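Local coordinates for Lmo0325 protein (Listeria monocytogenes EGD-e, PDB 4RYK) that probably binds DNA as a transcriptional regulator of the Rgg family, through an amino-terminal helix-turn-helix domain, at the interface of chains A and B. Residues are numbered along the deposited sequence; one frame, centred on the assembly and turned at random. Chains: chain A/B, Lmo0325 protein.

The interface of chains A and B. Residues chain A 50-51, 54, 58, 64; chain B 10, 68, 72, 79.
The phenol ring of B:Tyr10 carries A:Leu50 on one face, its CD2 methyl 3.8 Å from the ring centroid in a CH-pi contact, while A:Glu54 OE1 lies in plane at the edge; tyrosine thus gives leucine an apolar face and the carboxylate a hydroxyl donor. A:Leu50 CG stands anti to the backbone N (chi1 173°), bringing its branched tip onto the ring. The guanidinium of B:Arg72, a flat charged donor, has OD1 of B:Asp79 over one face, a same-chain salt bridge, and CD1 of B:Phe68 over the opposite one, both toward the rim; its edge meets A:Glu54 OE2. A:Glu54 suits the centre because an extended chain brings both carboxylate oxygens across. OE1 accepts a short hydrogen bond from B:Tyr10 OH (2.5 Å) with its anti lone pair; OE2 offers its syn lone pair to B:Arg72 NH2 (2.7 Å), a salt bridge with carboxylate and guanidinium planes 26° apart, though bent at the hydrogen (117°). Gripped at both oxygens, the carboxylate is fixed in rotation and probably kept ionised. B:Phe68 reaches tip to tip toward it, CE1 nearest, its broad ring also packing on A:Leu64 CD2 (CE2, 3.5 Å). The long A:Lys58 crosses poorly ordered B:Asp79 near a right angle, NZ salt-bridged to OD2 (2.7 Å); water links OD2 to A:Glu54 O. Repeated by two-fold symmetry, the patch may, if this dimer is the working form, set the spacing of the helix-turn-helix domains.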
loop_
_atom_site.group_PDB
_atom_site.type_symbol
_atom_site.label_atom_id
_atom_site.label_comp_id
_atom_site.label_asym_id
_atom_site.label_seq_id
_atom_site.Cartn_x
_atom_site.Cartn_y
_atom_site.Cartn_z
ATOM N N LEU A 50 9.197 7.286 21.493
ATOM C CA LEU A 50 9.102 7.067 20.069
ATOM C C LEU A 50 10.407 7.343 19.312
ATOM O O LEU A 50 10.742 6.588 18.389
ATOM C CB LEU A 50 7.954 7.881 19.466
ATOM C CG LEU A 50 7.809 7.886 17.952
ATOM C CD1 LEU A 50 7.660 6.493 17.362
ATOM C CD2 LEU A 50 6.576 8.723 17.618
ATOM N N SER A 51 11.163 8.366 19.686
ATOM C CA SER A 51 12.409 8.623 18.945
ATOM C C SER A 51 13.425 7.532 19.193
ATOM O O SER A 51 14.147 7.180 18.286
ATOM C CB SER A 51 13.030 9.998 19.224
ATOM O OG SER A 51 12.836 10.338 20.550
ATOM N N GLU A 54 12.360 4.357 17.107
ATOM C CA GLU A 54 12.721 4.396 15.684
ATOM C C GLU A 54 14.170 3.954 15.486
ATOM O O GLU A 54 14.488 3.268 14.513
ATOM C CB GLU A 54 12.564 5.795 15.079
ATOM C CG GLU A 54 11.161 6.384 15.051
ATOM C CD GLU A 54 11.061 7.538 14.021
ATOM O OE1 GLU A 54 11.032 8.748 14.402
ATOM O OE2 GLU A 54 11.058 7.249 12.807
ATOM N N LYS A 58 15.540 0.469 13.473
ATOM C CA LYS A 58 16.538 0.480 12.438
ATOM C C LYS A 58 17.593 -0.580 12.687
ATOM O O LYS A 58 18.088 -1.212 11.768
ATOM C CB LYS A 58 17.202 1.864 12.318
ATOM C CG LYS A 58 17.252 2.364 10.898
ATOM C CD LYS A 58 18.365 3.403 10.656
ATOM C CE LYS A 58 18.046 4.733 11.321
ATOM N NZ LYS A 58 16.691 5.196 10.903
ATOM N N LEU A 64 8.762 0.736 11.018
ATOM C CA LEU A 64 7.668 0.977 11.955
ATOM C C LEU A 64 6.346 0.343 11.537
ATOM O O LEU A 64 5.711 -0.327 12.322
ATOM C CB LEU A 64 7.520 2.506 12.143
ATOM C CG LEU A 64 6.515 3.000 13.189
ATOM C CD1 LEU A 64 6.829 2.495 14.578
ATOM C CD2 LEU A 64 6.452 4.538 13.207
ATOM N N TYR B 10 7.781 15.806 16.847
ATOM C CA TYR B 10 6.478 15.152 16.677
ATOM C C TYR B 10 5.352 16.047 17.238
ATOM O O TYR B 10 4.312 16.230 16.623
ATOM C CB TYR B 10 6.399 13.792 17.371
ATOM C CG TYR B 10 7.541 12.804 17.071
ATOM C CD1 TYR B 10 7.867 12.415 15.765
ATOM C CD2 TYR B 10 8.273 12.244 18.124
ATOM C CE1 TYR B 10 8.903 11.514 15.520
ATOM C CE2 TYR B 10 9.324 11.378 17.890
ATOM C CZ TYR B 10 9.628 10.998 16.596
ATOM O OH TYR B 10 10.673 10.103 16.445
ATOM N N PHE B 68 3.557 9.724 9.894
ATOM C CA PHE B 68 4.938 9.740 9.496
ATOM C C PHE B 68 5.142 10.176 8.071
ATOM O O PHE B 68 6.162 10.785 7.748
ATOM C CB PHE B 68 5.696 8.407 9.776
ATOM C CG PHE B 68 6.254 8.374 11.140
ATOM C CD1 PHE B 68 7.488 8.935 11.405
ATOM C CD2 PHE B 68 5.492 7.919 12.191
ATOM C CE1 PHE B 68 8.005 8.972 12.697
ATOM C CE2 PHE B 68 5.980 7.982 13.491
ATOM C CZ PHE B 68 7.240 8.508 13.737
ATOM N N ARG B 72 7.674 13.262 7.570
ATOM C CA ARG B 72 8.843 13.305 6.676
ATOM C C ARG B 72 8.610 14.256 5.495
ATOM O O ARG B 72 9.165 14.052 4.422
ATOM C CB ARG B 72 9.168 11.933 6.148
ATOM C CG ARG B 72 9.197 10.918 7.255
ATOM C CD ARG B 72 10.209 9.837 7.045
ATOM N NE ARG B 72 10.308 8.960 8.214
ATOM C CZ ARG B 72 10.843 9.295 9.403
ATOM N NH1 ARG B 72 11.317 10.525 9.655
ATOM N NH2 ARG B 72 10.869 8.392 10.378
ATOM N N ASP B 79 11.567 5.495 7.214
ATOM C CA ASP B 79 12.760 6.134 7.798
ATOM C C ASP B 79 14.043 5.752 7.037
ATOM O O ASP B 79 14.767 6.593 6.515
ATOM C CB ASP B 79 12.853 5.638 9.269
ATOM C CG ASP B 79 13.773 6.480 10.169
ATOM O OD1 ASP B 79 14.164 7.648 9.832
ATOM O OD2 ASP B 79 14.073 5.925 11.262
HETATM O O HOH W 1 13.350 3.201 12.198
#